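PDB 2PSB: YerB protein from Bacillus subtilis, which is of unknown function but is probably a membrane-anchored lipoprotein, and interacts with PcrA, an interaction not essential for cell viability or for repair of UV-induced lesions. Local coordinates for residues 226-231 / 292-297; 231-236 / 258-263; 54-59 / 68-73; 182-187 / 197-202. All coordinates share one frame; numbering follows the deposited sequence.

Contact 3 comes first along the chain and closes a short hairpin, 54-59 with 68-73. Contact 4 follows, another hairpin, 182-187 with 197-202. Contact 1 then opens at 226-231 and closes a long loop at 292-297. Contact 2, 231-236 with 258-263, falls within that loop, starting at the shared Ile-231. No two loops cross. Strand 293-298 ties the two DUF3048 domains together: it pairs with strand 230-240 of the C-terminal domain and strand 54-59 of the N-terminal one, linking contacts 1, 2 and 3. Contact 4 belongs to a separate antiparallel sheet, and its Tyr-199 packs against Ile-231, Met-228 and Trp-294.

Contact 1: residues 226-231 / 292-297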
loop_
_atom_site.group_PDB
_atom_site.type_symbol
_atom_site.label_atom_id
_atom_site.label_comp_id
_atom_site.label_asym_id
_atom_site.label_seq_id
_atom_site.Cartn_x
_atom_site.Cartn_y
_atom_site.Cartn_z
ATOM N N VAL A 226 2.708 -13.121 4.359
ATOM C CA VAL A 226 3.443 -12.120 3.592
ATOM C C VAL A 226 4.649 -11.708 4.434
ATOM O O VAL A 226 4.629 -11.826 5.662
ATOM C CB VAL A 226 2.560 -10.870 3.279
ATOM C CG1 VAL A 226 3.341 -9.877 2.405
ATOM C CG2 VAL A 226 1.284 -11.297 2.556
ATOM N N ALA A 227 5.708 -11.254 3.776
ATOM C CA ALA A 227 6.902 -10.834 4.493
ATOM C C ALA A 227 7.471 -9.554 3.900
ATOM O O ALA A 227 7.531 -9.391 2.684
ATOM C CB ALA A 227 7.955 -11.951 4.467
HETATM N N MSE A 228 7.865 -8.633 4.766
HETATM C CA MSE A 228 8.436 -7.381 4.307
HETATM C C MSE A 228 9.704 -7.090 5.115
HETATM O O MSE A 228 9.944 -7.714 6.155
HETATM C CB MSE A 228 7.409 -6.245 4.417
HETATM C CG MSE A 228 6.980 -5.831 5.819
HETATM SE SE MSE A 228 5.528 -6.810 6.689
HETATM C CE MSE A 228 4.601 -7.585 5.175
ATOM N N GLN A 229 10.530 -6.175 4.619
ATOM C CA GLN A 229 11.779 -5.850 5.288
ATOM C C GLN A 229 11.836 -4.457 5.898
ATOM O O GLN A 229 12.847 -4.087 6.478
ATOM C CB GLN A 229 12.950 -6.041 4.319
ATOM C CG GLN A 229 13.340 -7.499 4.088
ATOM C CD GLN A 229 12.348 -8.264 3.223
ATOM O OE1 GLN A 229 12.344 -9.500 3.213
ATOM N NE2 GLN A 229 11.508 -7.542 2.493
ATOM N N ASN A 230 10.752 -3.695 5.760
ATOM C CA ASN A 230 10.676 -2.345 6.321
ATOM C C ASN A 230 9.261 -2.007 6.788
ATOM O O ASN A 230 8.287 -2.268 6.077
ATOM C CB ASN A 230 11.096 -1.266 5.294
ATOM C CG ASN A 230 12.379 -1.613 4.546
ATOM O OD1 ASN A 230 12.374 -2.435 3.636
ATOM N ND2 ASN A 230 13.477 -0.981 4.927
ATOM N N ILE A 231 9.147 -1.449 7.990
ATOM C CA ILE A 231 7.858 -1.025 8.507
ATOM C C ILE A 231 8.044 0.481 8.718
ATOM O O ILE A 231 8.880 0.923 9.524
ATOM C CB ILE A 231 7.475 -1.664 9.867
ATOM C CG1 ILE A 231 7.752 -3.176 9.884
ATOM C CG2 ILE A 231 6.000 -1.384 10.135
ATOM C CD1 ILE A 231 7.014 -3.996 8.841
ATOM N N LYS A 292 10.609 -5.895 0.502
ATOM C CA LYS A 292 9.277 -5.331 0.601
ATOM C C LYS A 292 9.144 -4.336 1.751
ATOM O O LYS A 292 9.769 -4.489 2.814
ATOM C CB LYS A 292 8.239 -6.443 0.762
ATOM C CG LYS A 292 7.748 -7.058 -0.551
ATOM C CD LYS A 292 8.798 -7.901 -1.241
ATOM C CE LYS A 292 8.217 -8.665 -2.445
ATOM N NZ LYS A 292 7.918 -7.813 -3.648
ATOM N N THR A 293 8.325 -3.314 1.522
ATOM C CA THR A 293 8.081 -2.269 2.517
ATOM C C THR A 293 6.597 -2.061 2.772
ATOM O O THR A 293 5.797 -1.976 1.842
ATOM C CB THR A 293 8.679 -0.905 2.085
ATOM O OG1 THR A 293 10.101 -1.009 2.009
ATOM C CG2 THR A 293 8.308 0.199 3.089
ATOM N N TRP A 294 6.239 -1.996 4.047
ATOM C CA TRP A 294 4.861 -1.749 4.449
ATOM C C TRP A 294 4.799 -0.421 5.180
ATOM O O TRP A 294 5.491 -0.217 6.181
ATOM C CB TRP A 294 4.341 -2.840 5.361
ATOM C CG TRP A 294 3.535 -3.869 4.646
ATOM C CD1 TRP A 294 4.003 -4.810 3.769
ATOM C CD2 TRP A 294 2.131 -4.118 4.790
ATOM N NE1 TRP A 294 2.982 -5.634 3.371
ATOM C CE2 TRP A 294 1.821 -5.232 3.979
ATOM C CE3 TRP A 294 1.105 -3.507 5.525
ATOM C CZ2 TRP A 294 0.527 -5.758 3.882
ATOM C CZ3 TRP A 294 -0.182 -4.024 5.429
ATOM C CH2 TRP A 294 -0.461 -5.140 4.611
ATOM N N ILE A 295 3.970 0.478 4.667
ATOM C CA ILE A 295 3.799 1.804 5.245
ATOM C C ILE A 295 2.445 1.905 5.924
ATOM O O ILE A 295 1.401 1.610 5.323
ATOM C CB ILE A 295 3.897 2.914 4.162
ATOM C CG1 ILE A 295 5.245 2.814 3.442
ATOM C CG2 ILE A 295 3.724 4.297 4.804
ATOM C CD1 ILE A 295 5.543 3.949 2.534
ATOM N N ASN A 296 2.474 2.311 7.189
ATOM C CA ASN A 296 1.261 2.490 7.971
ATOM C C ASN A 296 1.048 3.945 8.298
ATOM O O ASN A 296 1.813 4.532 9.061
ATOM C CB ASN A 296 1.343 1.718 9.278
ATOM C CG ASN A 296 0.793 0.342 9.157
ATOM O OD1 ASN A 296 -0.420 0.144 9.209
ATOM N ND2 ASN A 296 1.668 -0.625 8.977
ATOM N N ILE A 297 0.020 4.542 7.717
ATOM C CA ILE A 297 -0.261 5.931 8.008
ATOM C C ILE A 297 -1.223 5.985 9.198
ATOM O O ILE A 297 -2.254 5.299 9.225
ATOM C CB ILE A 297 -0.858 6.633 6.778
ATOM C CG1 ILE A 297 0.245 6.821 5.728
ATOM C CG2 ILE A 297 -1.482 7.986 7.182
ATOM C CD1 ILE A 297 -0.274 7.065 4.309
#
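Met-228 lays its selenium over one face of the Trp-294 indole. This residue is modelled as selenomethionine. The SE atom of Met-228 sits 4.2 Å from the centroid of the five-membered ring of Trp-294, 27° off the ring normal, which makes a Met-aromatic contact. CG of Met-228 stands between the backbone N and the carbonyl carbon (chi1 67°), which puts it 3.8 Å from Trp-294 CD1, and the chain bends again at chi2. The two side chains cross obliquely. Tyr-199 also packs on Met-228 and Trp-294, while Phe-67 meets the indole edge-to-face.

The backbones form a short parallel beta pairing, Asn-230 with Thr-293 and Ile-231 with Trp-294, where strand 230-240 starts beside strand 293-298. Trp-294 N donates to Asn-230 O at 2.9 Å, almost straight at 177°. Lys-292 O takes Gln-229 N at 2.6 Å and, weakly, Asn-230 N at 3.2 Å. Two neighbouring amides thus converge on one carbonyl.

On the sheet face away from the indole, CB of Asn-230 lies 3.8 Å from CG2 of Thr-293 and close to its OG1. These side chains also run at a slant to each other. Lys-292 CB lies 3.6 Å from Ala-227 O, and CB of Met-228 is 3.8 Å from the same CB of Lys-292. The rest of the lysine chain leads off to a salt bridge between its NZ and Asp-53.

Contact 2: residues 231-236 / 258-263; sequences IFIVEA and LLFQHG
Ile-231 and Phe-260 pair across an antiparallel strand pairing, 231-235 against 258-261, with axes 4.8 Å apart. Strand 230-240 is an inner strand of a mixed sheet: its other side pairs in parallel with strand 293-298.

Four backbone bonds join the two segments. Phe-260 N donates to Ile-231 O at 2.8 Å, and Ile-231 N returns a bond to Phe-260 O. Ile-233 and Leu-258 exchange bonds in the same way. Phe-232 and Leu-259 form the non-hydrogen-bonded pair between them.

Apolar contacts lie on both faces. On the face of Ile-231, its CB is 3.8 Å from CB of Phe-260. CG of Phe-260 stands beside its backbone N (chi1 -57°), and the side chain meets that of Ile-233 at a slant. There CD1 of Ile-233 approaches CE1 of Phe-260 to 3.4 Å. An alanine at Phe-260 would probably leave a gap beside Ile-233 CD1. On the other face, CB of Phe-232 is 4.1 Å from CD1 of Leu-259.

Ring edges also meet carbonyls. Ile-231 O lies in the plane of the Phe-260 ring, at its edge. Leu-258 O sits likewise at the edge of the Phe-232 ring, 3.6 Å from Phe-232 CD1.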
loop_
_atom_site.group_PDB
_atom_site.type_symbol
_atom_site.label_atom_id
_atom_site.label_comp_id
_atom_site.label_asym_id
_atom_site.label_seq_id
_atom_site.Cartn_x
_atom_site.Cartn_y
_atom_site.Cartn_z
ATOM N N ILE A 231 9.147 -1.449 7.990
ATOM C CA ILE A 231 7.858 -1.025 8.507
ATOM C C ILE A 231 8.044 0.481 8.718
ATOM O O ILE A 231 8.880 0.923 9.524
ATOM C CB ILE A 231 7.475 -1.664 9.867
ATOM C CG1 ILE A 231 7.752 -3.176 9.884
ATOM C CG2 ILE A 231 6.000 -1.384 10.135
ATOM C CD1 ILE A 231 7.014 -3.996 8.841
ATOM N N PHE A 232 7.256 1.259 7.990
ATOM C CA PHE A 232 7.335 2.699 8.033
ATOM C C PHE A 232 6.020 3.292 8.531
ATOM O O PHE A 232 5.035 3.356 7.783
ATOM C CB PHE A 232 7.663 3.198 6.626
ATOM C CG PHE A 232 7.930 4.671 6.542
ATOM C CD1 PHE A 232 8.259 5.410 7.679
ATOM C CD2 PHE A 232 7.903 5.317 5.308
ATOM C CE1 PHE A 232 8.551 6.762 7.582
ATOM C CE2 PHE A 232 8.196 6.672 5.204
ATOM C CZ PHE A 232 8.523 7.395 6.348
ATOM N N ILE A 233 6.009 3.718 9.792
ATOM C CA ILE A 233 4.814 4.293 10.395
ATOM C C ILE A 233 4.874 5.794 10.206
ATOM O O ILE A 233 5.796 6.446 10.679
ATOM C CB ILE A 233 4.728 3.920 11.909
ATOM C CG1 ILE A 233 4.725 2.394 12.041
ATOM C CG2 ILE A 233 3.466 4.525 12.552
ATOM C CD1 ILE A 233 4.819 1.878 13.456
ATOM N N VAL A 234 3.889 6.330 9.489
ATOM C CA VAL A 234 3.832 7.755 9.193
ATOM C C VAL A 234 2.671 8.486 9.873
ATOM O O VAL A 234 1.529 8.038 9.814
ATOM C CB VAL A 234 3.769 7.955 7.656
ATOM C CG1 VAL A 234 3.446 9.391 7.302
ATOM C CG2 VAL A 234 5.109 7.561 7.040
ATOM N N GLU A 235 2.978 9.611 10.521
ATOM C CA GLU A 235 1.961 10.410 11.205
ATOM C C GLU A 235 1.532 11.565 10.328
ATOM O O GLU A 235 2.300 12.485 10.078
ATOM C CB GLU A 235 2.489 10.969 12.527
ATOM C CG GLU A 235 1.417 11.702 13.338
ATOM C CD GLU A 235 1.898 12.136 14.715
ATOM O OE1 GLU A 235 2.718 13.078 14.804
ATOM O OE2 GLU A 235 1.460 11.526 15.715
ATOM N N ALA A 236 0.285 11.522 9.881
ATOM C CA ALA A 236 -0.248 12.552 9.000
ATOM C C ALA A 236 -1.576 13.085 9.522
ATOM O O ALA A 236 -2.385 12.331 10.061
ATOM C CB ALA A 236 -0.427 11.975 7.601
ATOM N N LEU A 258 8.055 6.533 12.512
ATOM C CA LEU A 258 8.918 5.481 13.027
ATOM C C LEU A 258 9.319 4.543 11.903
ATOM O O LEU A 258 8.511 4.206 11.047
ATOM C CB LEU A 258 8.179 4.679 14.100
ATOM C CG LEU A 258 8.041 5.233 15.521
ATOM C CD1 LEU A 258 8.229 6.746 15.573
ATOM C CD2 LEU A 258 6.691 4.834 16.032
ATOM N N LEU A 259 10.563 4.097 11.927
ATOM C CA LEU A 259 11.059 3.194 10.906
ATOM C C LEU A 259 11.643 1.944 11.550
ATOM O O LEU A 259 12.576 2.029 12.348
ATOM C CB LEU A 259 12.121 3.905 10.068
ATOM C CG LEU A 259 12.693 3.131 8.880
ATOM C CD1 LEU A 259 11.573 2.778 7.861
ATOM C CD2 LEU A 259 13.765 3.984 8.225
ATOM N N PHE A 260 11.077 0.787 11.203
ATOM C CA PHE A 260 11.524 -0.496 11.736
ATOM C C PHE A 260 12.127 -1.372 10.657
ATOM O O PHE A 260 11.451 -1.748 9.691
ATOM C CB PHE A 260 10.369 -1.276 12.363
ATOM C CG PHE A 260 9.655 -0.547 13.453
ATOM C CD1 PHE A 260 8.779 0.487 13.155
ATOM C CD2 PHE A 260 9.856 -0.902 14.790
ATOM C CE1 PHE A 260 8.106 1.163 14.171
ATOM C CE2 PHE A 260 9.189 -0.233 15.811
ATOM C CZ PHE A 260 8.313 0.802 15.502
ATOM N N GLN A 261 13.395 -1.712 10.842
ATOM C CA GLN A 261 14.115 -2.566 9.912
ATOM C C GLN A 261 15.181 -3.324 10.706
ATOM O O GLN A 261 15.782 -2.771 11.625
ATOM C CB GLN A 261 14.747 -1.715 8.799
ATOM C CG GLN A 261 15.089 -0.308 9.233
ATOM C CD GLN A 261 15.779 0.513 8.152
ATOM O OE1 GLN A 261 15.276 0.666 7.035
ATOM N NE2 GLN A 261 16.933 1.061 8.491
ATOM N N HIS A 262 15.395 -4.592 10.379
ATOM C CA HIS A 262 16.389 -5.403 11.079
ATOM C C HIS A 262 16.154 -5.454 12.587
ATOM O O HIS A 262 17.096 -5.385 13.371
ATOM C CB HIS A 262 17.794 -4.855 10.813
ATOM C CG HIS A 262 18.264 -5.070 9.410
ATOM N ND1 HIS A 262 19.215 -4.271 8.815
ATOM C CD2 HIS A 262 17.922 -5.999 8.486
ATOM C CE1 HIS A 262 19.437 -4.695 7.583
ATOM N NE2 HIS A 262 18.664 -5.744 7.358
ATOM N N GLY A 263 14.900 -5.570 12.998
ATOM C CA GLY A 263 14.615 -5.623 14.418
ATOM C C GLY A 263 14.857 -4.280 15.073
ATOM O O GLY A 263 14.491 -4.070 16.231
#

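Contact 3: residues 54-59 / 68-73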
loop_
_atom_site.group_PDB
_atom_site.type_symbol
_atom_site.label_atom_id
_atom_site.label_comp_id
_atom_site.label_asym_id
_atom_site.label_seq_id
_atom_site.Cartn_x
_atom_site.Cartn_y
_atom_site.Cartn_z
ATOM N N ILE A 54 5.517 -2.404 -2.404
ATOM C CA ILE A 54 5.119 -1.460 -1.365
ATOM C C ILE A 54 3.630 -1.558 -1.133
ATOM O O ILE A 54 2.845 -1.609 -2.079
ATOM C CB ILE A 54 5.393 0.006 -1.773
ATOM C CG1 ILE A 54 6.855 0.187 -2.161
ATOM C CG2 ILE A 54 5.013 0.947 -0.623
ATOM C CD1 ILE A 54 7.089 1.438 -2.980
ATOM N N VAL A 55 3.243 -1.586 0.133
ATOM C CA VAL A 55 1.844 -1.635 0.494
ATOM C C VAL A 55 1.615 -0.521 1.508
ATOM O O VAL A 55 2.365 -0.398 2.480
ATOM C CB VAL A 55 1.458 -2.988 1.116
ATOM C CG1 VAL A 55 0.017 -2.902 1.656
ATOM C CG2 VAL A 55 1.567 -4.107 0.056
ATOM N N ILE A 56 0.594 0.298 1.272
ATOM C CA ILE A 56 0.288 1.396 2.178
ATOM C C ILE A 56 -1.098 1.240 2.787
ATOM O O ILE A 56 -2.089 1.081 2.084
ATOM C CB ILE A 56 0.401 2.764 1.463
ATOM C CG1 ILE A 56 1.798 2.896 0.843
ATOM C CG2 ILE A 56 0.194 3.914 2.469
ATOM C CD1 ILE A 56 1.819 2.955 -0.657
ATOM N N GLU A 57 -1.150 1.263 4.112
ATOM C CA GLU A 57 -2.401 1.125 4.835
ATOM C C GLU A 57 -2.773 2.466 5.442
ATOM O O GLU A 57 -1.921 3.170 5.979
ATOM C CB GLU A 57 -2.255 0.054 5.930
ATOM C CG GLU A 57 -3.480 -0.145 6.824
ATOM C CD GLU A 57 -3.288 -1.272 7.837
ATOM O OE1 GLU A 57 -4.305 -1.736 8.392
ATOM O OE2 GLU A 57 -2.128 -1.693 8.083
ATOM N N ALA A 58 -4.047 2.818 5.344
ATOM C CA ALA A 58 -4.530 4.078 5.896
ATOM C C ALA A 58 -6.023 3.973 6.139
ATOM O O ALA A 58 -6.701 3.115 5.554
ATOM C CB ALA A 58 -4.227 5.254 4.939
ATOM N N LEU A 59 -6.535 4.833 7.018
ATOM C CA LEU A 59 -7.960 4.828 7.332
ATOM C C LEU A 59 -8.735 5.243 6.107
ATOM O O LEU A 59 -8.339 6.157 5.397
ATOM C CB LEU A 59 -8.287 5.796 8.482
ATOM C CG LEU A 59 -7.902 5.356 9.903
ATOM C CD1 LEU A 59 -8.115 6.493 10.875
ATOM C CD2 LEU A 59 -8.730 4.155 10.303
ATOM N N LEU A 68 -3.081 0.208 -0.473
ATOM C CA LEU A 68 -2.699 0.620 -1.816
ATOM C C LEU A 68 -1.493 -0.299 -1.981
ATOM O O LEU A 68 -0.491 -0.132 -1.293
ATOM C CB LEU A 68 -2.244 2.078 -1.908
ATOM C CG LEU A 68 -1.843 2.447 -3.351
ATOM C CD1 LEU A 68 -3.087 2.413 -4.276
ATOM C CD2 LEU A 68 -1.199 3.812 -3.385
ATOM N N ALA A 69 -1.630 -1.308 -2.833
ATOM C CA ALA A 69 -0.552 -2.255 -3.086
ATOM C C ALA A 69 0.100 -1.893 -4.411
ATOM O O ALA A 69 -0.526 -1.962 -5.474
ATOM C CB ALA A 69 -1.088 -3.682 -3.127
ATOM N N ILE A 70 1.368 -1.500 -4.331
ATOM C CA ILE A 70 2.113 -1.089 -5.505
ATOM C C ILE A 70 3.024 -2.204 -5.993
ATOM O O ILE A 70 3.948 -2.626 -5.289
ATOM C CB ILE A 70 2.936 0.183 -5.183
ATOM C CG1 ILE A 70 1.990 1.263 -4.643
ATOM C CG2 ILE A 70 3.710 0.657 -6.414
ATOM C CD1 ILE A 70 2.655 2.600 -4.425
ATOM N N PHE A 71 2.728 -2.678 -7.204
ATOM C CA PHE A 71 3.477 -3.748 -7.861
ATOM C C PHE A 71 4.355 -3.170 -8.962
ATOM O O PHE A 71 3.953 -2.241 -9.669
ATOM C CB PHE A 71 2.536 -4.769 -8.502
ATOM C CG PHE A 71 1.483 -5.306 -7.582
ATOM C CD1 PHE A 71 0.332 -4.570 -7.317
ATOM C CD2 PHE A 71 1.636 -6.552 -6.988
ATOM C CE1 PHE A 71 -0.648 -5.072 -6.484
ATOM C CE2 PHE A 71 0.664 -7.066 -6.155
ATOM C CZ PHE A 71 -0.480 -6.329 -5.897
ATOM N N GLN A 72 5.550 -3.729 -9.107
ATOM C CA GLN A 72 6.490 -3.297 -10.133
ATOM C C GLN A 72 7.468 -4.425 -10.433
ATOM O O GLN A 72 7.557 -4.872 -11.573
ATOM C CB GLN A 72 7.249 -2.053 -9.676
ATOM C CG GLN A 72 8.039 -1.338 -10.764
ATOM C CD GLN A 72 9.222 -2.142 -11.285
ATOM O OE1 GLN A 72 10.004 -2.699 -10.512
ATOM N NE2 GLN A 72 9.373 -2.184 -12.602
ATOM N N SER A 73 8.187 -4.897 -9.413
ATOM C CA SER A 73 9.169 -5.974 -9.606
ATOM C C SER A 73 8.508 -7.333 -9.730
ATOM O O SER A 73 9.130 -8.295 -10.181
ATOM C CB SER A 73 10.150 -6.042 -8.439
ATOM O OG SER A 73 9.582 -6.802 -7.387
#
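A beta hairpin of strands 54-59 and 65-71 brings Ile-54, Val-55 and Ile-56 against Ile-70, Ala-69 and Leu-68. The two strand segments run antiparallel, with axes 4.7 Å apart and 170° between their directions.

Ile-70 N donates to Ile-54 O at 2.7 Å, nearly along the C=O axis. The return bond, Ile-54 N to Ile-70 O, is longer at 3.3 Å. Ile-56 and Leu-68 exchange the second pair of bonds. Leu-68 O takes Ile-56 N at 2.8 Å, and Val-55 CA also brings its hydrogen toward that oxygen.

Ile-54, Ile-56, Leu-68 and Ile-70 share one face. CD1 of Ile-56 is the meeting point. It lies 3.9 Å from CD1 of Ile-70 and 4.2 Å from CD2 of Leu-68. Ala-34 of strand 33-37 also packs on Leu-68 and Ile-70. On the other face, Val-55 CG2 lies 4.2 Å from Ala-69 CB, and Trp-294 and Phe-67 pack on Val-55.

Strand 54-59 also bonds in parallel to strand 293-298, through Val-55 and Glu-57. The arrangement is thus a beta hairpin built into the interior of a mixed beta sheet.

Contact 4: residues 182-187 / 197-202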
loop_
_atom_site.group_PDB
_atom_site.type_symbol
_atom_site.label_atom_id
_atom_site.label_comp_id
_atom_site.label_asym_id
_atom_site.label_seq_id
_atom_site.Cartn_x
_atom_site.Cartn_y
_atom_site.Cartn_z
ATOM N N TYR A 182 13.101 -5.453 17.846
ATOM C CA TYR A 182 11.897 -4.802 18.358
ATOM C C TYR A 182 10.683 -5.060 17.464
ATOM O O TYR A 182 10.771 -4.976 16.237
ATOM C CB TYR A 182 12.122 -3.292 18.464
ATOM C CG TYR A 182 13.123 -2.894 19.516
ATOM C CD1 TYR A 182 12.732 -2.725 20.840
ATOM C CD2 TYR A 182 14.467 -2.704 19.193
ATOM C CE1 TYR A 182 13.649 -2.373 21.822
ATOM C CE2 TYR A 182 15.401 -2.354 20.167
ATOM C CZ TYR A 182 14.981 -2.190 21.482
ATOM O OH TYR A 182 15.881 -1.847 22.463
ATOM N N ASN A 183 9.553 -5.375 18.087
ATOM C CA ASN A 183 8.322 -5.619 17.350
ATOM C C ASN A 183 7.424 -4.410 17.572
ATOM O O ASN A 183 7.638 -3.638 18.507
ATOM C CB ASN A 183 7.630 -6.890 17.849
ATOM C CG ASN A 183 8.487 -8.133 17.669
ATOM O OD1 ASN A 183 9.142 -8.305 16.644
ATOM N ND2 ASN A 183 8.474 -9.014 18.667
ATOM N N VAL A 184 6.425 -4.243 16.715
ATOM C CA VAL A 184 5.515 -3.113 16.827
ATOM C C VAL A 184 4.058 -3.482 16.555
ATOM O O VAL A 184 3.762 -4.403 15.792
ATOM C CB VAL A 184 5.928 -1.974 15.858
ATOM C CG1 VAL A 184 5.974 -2.499 14.428
ATOM C CG2 VAL A 184 4.958 -0.810 15.966
ATOM N N ARG A 185 3.161 -2.744 17.203
ATOM C CA ARG A 185 1.725 -2.922 17.058
ATOM C C ARG A 185 1.111 -1.568 16.706
ATOM O O ARG A 185 1.606 -0.529 17.130
ATOM C CB ARG A 185 1.105 -3.437 18.364
ATOM C CG ARG A 185 1.399 -4.898 18.684
ATOM C CD ARG A 185 2.796 -5.117 19.239
ATOM N NE ARG A 185 3.061 -6.540 19.450
ATOM C CZ ARG A 185 3.475 -7.376 18.503
ATOM N NH1 ARG A 185 3.682 -8.655 18.791
ATOM N NH2 ARG A 185 3.706 -6.931 17.276
ATOM N N VAL A 186 0.033 -1.586 15.931
ATOM C CA VAL A 186 -0.644 -0.361 15.525
ATOM C C VAL A 186 -2.129 -0.547 15.783
ATOM O O VAL A 186 -2.748 -1.478 15.270
ATOM C CB VAL A 186 -0.431 -0.069 14.017
ATOM C CG1 VAL A 186 -1.033 1.283 13.646
ATOM C CG2 VAL A 186 1.057 -0.110 13.686
ATOM N N ASP A 187 -2.697 0.332 16.596
ATOM C CA ASP A 187 -4.113 0.241 16.900
ATOM C C ASP A 187 -4.892 1.347 16.208
ATOM O O ASP A 187 -4.682 2.527 16.476
ATOM C CB ASP A 187 -4.341 0.312 18.409
ATOM C CG ASP A 187 -5.798 0.470 18.761
ATOM O OD1 ASP A 187 -6.626 -0.331 18.271
ATOM O OD2 ASP A 187 -6.116 1.398 19.528
ATOM N N VAL A 197 -3.058 -4.088 14.346
ATOM C CA VAL A 197 -2.065 -4.589 13.403
ATOM C C VAL A 197 -0.753 -4.800 14.163
ATOM O O VAL A 197 -0.362 -3.967 14.974
ATOM C CB VAL A 197 -1.838 -3.577 12.239
ATOM C CG1 VAL A 197 -0.767 -4.096 11.296
ATOM C CG2 VAL A 197 -3.138 -3.367 11.473
ATOM N N GLU A 198 -0.076 -5.912 13.903
ATOM C CA GLU A 198 1.173 -6.198 14.597
ATOM C C GLU A 198 2.223 -6.676 13.609
ATOM O O GLU A 198 1.915 -7.384 12.651
ATOM C CB GLU A 198 0.952 -7.281 15.666
ATOM C CG GLU A 198 -0.438 -7.266 16.297
ATOM C CD GLU A 198 -0.625 -8.350 17.353
ATOM O OE1 GLU A 198 -1.785 -8.727 17.639
ATOM O OE2 GLU A 198 0.389 -8.821 17.905
ATOM N N TYR A 199 3.466 -6.273 13.838
ATOM C CA TYR A 199 4.562 -6.688 12.977
ATOM C C TYR A 199 5.605 -7.342 13.872
ATOM O O TYR A 199 6.100 -6.739 14.827
ATOM C CB TYR A 199 5.158 -5.488 12.217
ATOM C CG TYR A 199 4.185 -4.827 11.247
ATOM C CD1 TYR A 199 3.394 -3.750 11.644
ATOM C CD2 TYR A 199 4.028 -5.310 9.945
ATOM C CE1 TYR A 199 2.474 -3.167 10.769
ATOM C CE2 TYR A 199 3.101 -4.730 9.064
ATOM C CZ TYR A 199 2.335 -3.668 9.486
ATOM O OH TYR A 199 1.414 -3.106 8.640
ATOM N N ASN A 200 5.926 -8.591 13.565
ATOM C CA ASN A 200 6.883 -9.333 14.360
ATOM C C ASN A 200 8.099 -9.702 13.535
ATOM O O ASN A 200 7.986 -10.359 12.505
ATOM C CB ASN A 200 6.202 -10.580 14.920
ATOM C CG ASN A 200 4.872 -10.258 15.584
ATOM O OD1 ASN A 200 3.836 -10.831 15.238
ATOM N ND2 ASN A 200 4.893 -9.331 16.541
ATOM N N TYR A 201 9.262 -9.262 13.998
ATOM C CA TYR A 201 10.511 -9.533 13.314
ATOM C C TYR A 201 10.965 -10.975 13.539
ATOM O O TYR A 201 10.838 -11.522 14.636
ATOM C CB TYR A 201 11.594 -8.569 13.797
ATOM C CG TYR A 201 12.853 -8.598 12.958
ATOM C CD1 TYR A 201 12.808 -8.284 11.600
ATOM C CD2 TYR A 201 14.096 -8.935 13.519
ATOM C CE1 TYR A 201 13.961 -8.304 10.815
ATOM C CE2 TYR A 201 15.258 -8.955 12.734
ATOM C CZ TYR A 201 15.179 -8.638 11.385
ATOM O OH TYR A 201 16.306 -8.668 10.588
ATOM N N ASP A 202 11.493 -11.583 12.486
ATOM C CA ASP A 202 11.975 -12.950 12.557
ATOM C C ASP A 202 13.491 -12.935 12.383
ATOM O O ASP A 202 13.997 -12.945 11.252
ATOM C CB ASP A 202 11.333 -13.792 11.457
ATOM C CG ASP A 202 11.588 -15.272 11.638
ATOM O OD1 ASP A 202 10.651 -15.983 12.045
ATOM O OD2 ASP A 202 12.726 -15.724 11.388
#
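Strands 183-187 and 197-202 run antiparallel, their axes 4.5 Å apart, with Val-184 and Val-186 forming hydrogen-bonded pairs with Tyr-199 and Val-197. Val-186 N donates to Val-197 O at 2.6 Å. Tyr-199 N donates to Val-184 O at 2.7 Å.

Arg-185 and Glu-198 form the non-hydrogen-bonded pair, and their side chains cross at a slant. The arginine chain bends at chi2 (78°), which turns CD back toward Asn-183. Its guanidinium has CB of Asn-183 over one face, toward the rim. OE2 of Glu-198 lies over the centre of the opposite face. This salt bridge, 3.4 Å from Arg-185 NH1 to Glu-198 OE2, works through charge alone, since no N-H points at the oxygen. The guanidinium and carboxylate planes are 75° apart. NH2 of Arg-185 donates to Val-184 O at 2.9 Å, from above the carbonyl plane. That oxygen holds two donors.

The pair forms a beta hairpin within a six-stranded antiparallel sheet, between strands 207-212 and 304-307. A leucine in place of Arg-185 would probably leave the Glu-198 carboxylate without this countercharge and Val-184 O with one donor fewer.

On the other face, Val-184 and Tyr-199 lie side by side and point the same way, with Val-184 CG1 3.8 Å from Tyr-199 CB. Tyr-199 OH is hydrogen-bonded to Arg-210 and lies close to the Asn-296 amide. OD1 of Asn-183 accepts Tyr-201 N at 2.8 Å.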